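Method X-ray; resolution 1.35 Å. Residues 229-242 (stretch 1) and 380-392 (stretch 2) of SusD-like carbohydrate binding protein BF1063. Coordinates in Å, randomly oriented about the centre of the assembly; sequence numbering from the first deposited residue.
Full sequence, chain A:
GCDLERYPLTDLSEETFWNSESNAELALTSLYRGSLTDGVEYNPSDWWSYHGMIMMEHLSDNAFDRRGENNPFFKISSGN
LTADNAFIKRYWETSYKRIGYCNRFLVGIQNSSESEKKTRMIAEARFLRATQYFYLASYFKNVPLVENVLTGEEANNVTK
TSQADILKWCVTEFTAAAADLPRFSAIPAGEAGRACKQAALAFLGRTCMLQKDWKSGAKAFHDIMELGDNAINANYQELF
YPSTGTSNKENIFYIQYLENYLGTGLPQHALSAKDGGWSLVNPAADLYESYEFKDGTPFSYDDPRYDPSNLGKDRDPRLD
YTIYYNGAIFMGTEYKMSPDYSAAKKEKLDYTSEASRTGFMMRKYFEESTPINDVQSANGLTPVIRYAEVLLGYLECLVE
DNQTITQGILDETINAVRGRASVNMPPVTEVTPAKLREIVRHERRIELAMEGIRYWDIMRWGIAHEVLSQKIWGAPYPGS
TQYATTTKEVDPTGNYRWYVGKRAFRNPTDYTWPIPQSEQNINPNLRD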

# COMPACT_ATOMS: atom_id res chain seq x y z
N ASP A 229 3.58 23.05 -0.81
CA ASP A 229 2.64 22.86 0.30
C ASP A 229 3.01 21.70 1.19
O ASP A 229 2.46 21.58 2.29
CB ASP A 229 1.21 22.59 -0.19
CG ASP A 229 0.61 23.72 -1.00
OD1 ASP A 229 1.17 24.80 -1.02
OD2 ASP A 229 -0.49 23.48 -1.58
N ASN A 230 3.91 20.82 0.72
CA ASN A 230 4.21 19.60 1.42
C ASN A 230 5.66 19.53 1.90
O ASN A 230 6.55 20.17 1.37
CB ASN A 230 3.87 18.44 0.50
CG ASN A 230 2.39 18.42 0.15
OD1 ASN A 230 2.00 18.75 -0.99
ND2 ASN A 230 1.56 18.10 1.11
N ALA A 231 5.85 18.71 2.92
CA ALA A 231 7.16 18.58 3.55
C ALA A 231 7.22 17.29 4.31
O ALA A 231 6.21 16.76 4.72
CB ALA A 231 7.39 19.73 4.52
N ILE A 232 8.44 16.81 4.51
CA ILE A 232 8.70 15.61 5.31
C ILE A 232 8.46 15.90 6.78
O ILE A 232 9.00 16.85 7.34
CB ILE A 232 10.14 15.13 5.04
CG1 ILE A 232 10.28 14.64 3.60
CG2 ILE A 232 10.54 14.02 6.03
CD1 ILE A 232 9.37 13.44 3.20
N ASN A 233 7.62 15.08 7.43
CA ASN A 233 7.31 15.23 8.83
C ASN A 233 8.46 14.77 9.73
O ASN A 233 9.08 13.75 9.44
CB ASN A 233 6.08 14.39 9.17
CG ASN A 233 5.45 14.77 10.47
OD1 ASN A 233 5.13 15.94 10.71
ND2 ASN A 233 5.16 13.76 11.30
N ALA A 234 8.72 15.44 10.84
CA ALA A 234 9.85 15.01 11.69
C ALA A 234 9.68 13.59 12.21
O ALA A 234 10.64 12.82 12.27
CB ALA A 234 10.03 15.97 12.86
N ASN A 235 8.44 13.25 12.57
CA ASN A 235 8.14 11.96 13.16
C ASN A 235 7.54 10.95 12.17
O ASN A 235 6.47 11.19 11.62
CB ASN A 235 7.23 12.13 14.38
CG ASN A 235 7.19 10.88 15.22
OD1 ASN A 235 6.55 9.89 14.90
ND2 ASN A 235 7.95 10.89 16.32
N TYR A 236 8.22 9.83 11.98
CA TYR A 236 7.79 8.79 11.04
C TYR A 236 6.57 8.05 11.56
O TYR A 236 5.60 7.90 10.83
CB TYR A 236 8.93 7.80 10.84
CG TYR A 236 8.73 6.69 9.82
CD1 TYR A 236 9.04 6.88 8.51
CD2 TYR A 236 8.35 5.41 10.23
CE1 TYR A 236 8.94 5.86 7.59
CE2 TYR A 236 8.24 4.37 9.35
CZ TYR A 236 8.53 4.60 8.01
OH TYR A 236 8.43 3.55 7.11
N GLN A 237 6.62 7.58 12.80
CA GLN A 237 5.50 6.79 13.36
C GLN A 237 4.17 7.51 13.31
O GLN A 237 3.12 6.91 13.03
CB GLN A 237 5.79 6.38 14.81
CG GLN A 237 6.94 5.41 14.96
CD GLN A 237 7.10 4.99 16.38
OE1 GLN A 237 7.70 5.73 17.19
NE2 GLN A 237 6.64 3.79 16.71
N GLU A 238 4.21 8.82 13.57
CA GLU A 238 3.01 9.63 13.67
C GLU A 238 2.32 9.87 12.36
O GLU A 238 1.17 10.29 12.35
CB GLU A 238 3.33 10.98 14.39
CG GLU A 238 3.48 10.74 15.90
CD GLU A 238 3.93 11.96 16.68
OE1 GLU A 238 4.14 13.02 16.10
OE2 GLU A 238 4.05 11.83 17.93
N LEU A 239 2.98 9.57 11.25
CA LEU A 239 2.31 9.58 9.95
C LEU A 239 1.17 8.60 9.86
O LEU A 239 0.28 8.80 9.04
CB LEU A 239 3.31 9.22 8.84
CG LEU A 239 4.45 10.20 8.60
CD1 LEU A 239 5.48 9.55 7.67
CD2 LEU A 239 3.92 11.54 8.06
N PHE A 240 1.19 7.57 10.71
CA PHE A 240 0.28 6.44 10.58
C PHE A 240 -0.66 6.31 11.72
O PHE A 240 -1.29 5.26 11.88
CB PHE A 240 1.12 5.16 10.39
CG PHE A 240 2.22 5.33 9.36
CD1 PHE A 240 1.93 5.28 8.02
CD2 PHE A 240 3.52 5.53 9.73
CE1 PHE A 240 2.89 5.46 7.08
CE2 PHE A 240 4.53 5.69 8.78
CZ PHE A 240 4.21 5.66 7.44
N TYR A 241 -0.80 7.37 12.52
CA TYR A 241 -1.64 7.35 13.72
C TYR A 241 -2.85 8.27 13.56
O TYR A 241 -2.73 9.32 12.93
CB TYR A 241 -0.86 7.82 14.95
CG TYR A 241 0.31 7.02 15.41
CD1 TYR A 241 0.53 5.69 15.05
CD2 TYR A 241 1.18 7.60 16.31
CE1 TYR A 241 1.62 4.98 15.56
CE2 TYR A 241 2.23 6.92 16.82
CZ TYR A 241 2.44 5.61 16.46
OH TYR A 241 3.52 4.93 17.01
N PRO A 242 -3.99 7.89 14.12
CA PRO A 242 -5.15 8.76 13.98
C PRO A 242 -5.00 10.16 14.62
O PRO A 242 -5.52 11.14 14.06
CB PRO A 242 -6.28 7.95 14.66
CG PRO A 242 -5.69 6.85 15.35
CD PRO A 242 -4.33 6.62 14.76
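Stretch 2, residues 380-392: GLTPVIRYAEVLL

Segments far apart in sequence often pack without a single direct hydrogen bond, relying on rotamers that carry side-chain ends into place. Residues 380-392 of BF1063 illustrate this against the largely irregular segment 229-242. The chain enters as a strand beside Pro 242, turns a corner at Val 384 and Ile 385, and continues through the N-cap residue Arg 386 into a helix. The two segments run in opposite senses: Gly 380 lies nearest Pro 242, their CA atoms 4.7 Å apart, whereas Tyr 387 lies nearest Ile 232, with CA atoms 6.5 Å apart.

At the strand end, Leu 381 (t, m) points toward the partner and brings CD1 to 3.7 Å from Leu 239 O, while Pro 383 CG lies 3.4 Å from that same oxygen. The carbonyl oxygens Phe 240 O and Leu 381 O approach to 3.3 Å but, both being acceptors, cannot bond; a water bridges instead, donating to Phe 240 O at 2.8 Å and accepting from Leu 381 N at 3.0 Å.

Phe 240 shows how a rotamer can reverse a backbone's bias. Its CA-to-CB bond points away, yet chi1 of -47° returns the ring, so that CD1 meets Pro 383 CD at 3.8 Å. Arg 386, extended at chi2 (t) and bent at chi3 (m), lays one guanidinium face beneath Phe 240 CZ, 3.6 Å from NE, and sets NH1 3.6 Å from Leu 239 CD1; its nitrogens are hydrogen-bonded elsewhere in the structure.

Tyr 387, with chi1 t, offers a ring face to Asn 230, whose CB stands 3.8 Å from the centroid of the Tyr 387 ring in a CH-pi contact. Ile 232 (m, m) starts sideways but reaches the helix, placing CD1 3.9 Å from Ala 388 CB and CG1 3.8 Å from Leu 391 CD1.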

# COMPACT_ATOMS: atom_id res chain seq x y z
N GLY A 380 -8.52 5.34 13.02
CA GLY A 380 -7.34 4.96 12.25
C GLY A 380 -7.03 5.95 11.18
O GLY A 380 -7.89 6.74 10.77
N LEU A 381 -5.80 5.93 10.67
CA LEU A 381 -5.40 6.81 9.58
C LEU A 381 -4.38 6.06 8.74
O LEU A 381 -3.28 5.73 9.23
CB LEU A 381 -4.86 8.11 10.15
CG LEU A 381 -4.54 9.28 9.23
CD1 LEU A 381 -3.36 8.98 8.30
CD2 LEU A 381 -5.77 9.68 8.45
N THR A 382 -4.74 5.77 7.49
CA THR A 382 -3.85 5.02 6.59
C THR A 382 -3.53 5.86 5.36
O THR A 382 -4.39 6.03 4.47
CB THR A 382 -4.46 3.68 6.20
OG1 THR A 382 -5.67 3.90 5.47
CG2 THR A 382 -4.76 2.85 7.44
N PRO A 383 -2.32 6.42 5.29
CA PRO A 383 -1.95 7.17 4.10
C PRO A 383 -1.95 6.36 2.82
O PRO A 383 -1.59 5.17 2.83
CB PRO A 383 -0.52 7.63 4.42
CG PRO A 383 -0.51 7.69 5.94
CD PRO A 383 -1.26 6.49 6.33
N VAL A 384 -2.35 7.03 1.73
CA VAL A 384 -2.34 6.47 0.39
C VAL A 384 -1.20 7.10 -0.40
O VAL A 384 -0.48 6.41 -1.13
CB VAL A 384 -3.70 6.70 -0.28
CG1 VAL A 384 -3.66 6.16 -1.69
CG2 VAL A 384 -4.81 6.00 0.50
N ILE A 385 -1.02 8.41 -0.30
CA ILE A 385 0.08 9.13 -0.93
C ILE A 385 0.77 9.98 0.12
O ILE A 385 0.16 10.87 0.72
CB ILE A 385 -0.38 10.07 -2.07
CG1 ILE A 385 -1.13 9.31 -3.18
CG2 ILE A 385 0.81 10.86 -2.65
CD1 ILE A 385 -0.32 8.28 -3.99
N ARG A 386 2.05 9.69 0.34
CA ARG A 386 2.92 10.47 1.22
C ARG A 386 3.94 11.24 0.40
O ARG A 386 4.44 10.78 -0.63
CB ARG A 386 3.64 9.56 2.24
CG ARG A 386 2.72 8.81 3.13
CD ARG A 386 3.36 8.24 4.38
NE ARG A 386 4.32 7.14 4.21
CZ ARG A 386 5.65 7.24 4.33
NH1 ARG A 386 6.30 8.41 4.39
NH2 ARG A 386 6.36 6.13 4.32
N TYR A 387 4.30 12.41 0.93
CA TYR A 387 5.33 13.22 0.24
C TYR A 387 6.66 12.45 0.10
O TYR A 387 7.38 12.66 -0.84
CB TYR A 387 5.53 14.56 0.94
CG TYR A 387 6.33 15.61 0.18
CD1 TYR A 387 5.95 16.01 -1.08
CD2 TYR A 387 7.43 16.23 0.77
CE1 TYR A 387 6.64 17.00 -1.74
CE2 TYR A 387 8.12 17.21 0.11
CZ TYR A 387 7.72 17.58 -1.13
OH TYR A 387 8.39 18.61 -1.80
N ALA A 388 7.00 11.56 1.04
CA ALA A 388 8.21 10.79 0.84
C ALA A 388 8.17 9.97 -0.44
O ALA A 388 9.19 9.82 -1.11
CB ALA A 388 8.44 9.86 1.99
N GLU A 389 7.00 9.43 -0.80
CA GLU A 389 6.90 8.69 -2.06
C GLU A 389 7.07 9.65 -3.24
O GLU A 389 7.68 9.30 -4.26
CB GLU A 389 5.57 7.96 -2.18
CG GLU A 389 5.50 7.20 -3.51
CD GLU A 389 4.16 6.59 -3.85
OE1 GLU A 389 3.31 6.43 -2.95
OE2 GLU A 389 3.96 6.25 -5.05
N VAL A 390 6.52 10.85 -3.15
CA VAL A 390 6.69 11.84 -4.20
C VAL A 390 8.16 12.16 -4.44
O VAL A 390 8.60 12.22 -5.60
CB VAL A 390 5.90 13.14 -3.85
CG1 VAL A 390 6.20 14.28 -4.81
CG2 VAL A 390 4.39 12.85 -3.80
N LEU A 391 8.91 12.38 -3.37
CA LEU A 391 10.33 12.70 -3.50
C LEU A 391 11.11 11.54 -4.09
O LEU A 391 11.92 11.72 -5.00
CB LEU A 391 10.93 13.08 -2.14
CG LEU A 391 10.39 14.33 -1.48
CD1 LEU A 391 11.08 14.58 -0.12
CD2 LEU A 391 10.55 15.55 -2.39
N LEU A 392 10.84 10.31 -3.63
CA LEU A 392 11.54 9.15 -4.19
C LEU A 392 11.07 8.85 -5.61
O LEU A 392 11.85 8.37 -6.42
CB LEU A 392 11.38 7.93 -3.29
CG LEU A 392 11.95 8.06 -1.88
CD1 LEU A 392 11.57 6.87 -1.00
CD2 LEU A 392 13.46 8.26 -1.93
O HOH W 1 5.85 20.67 -1.53
O HOH W 2 -3.78 4.03 11.82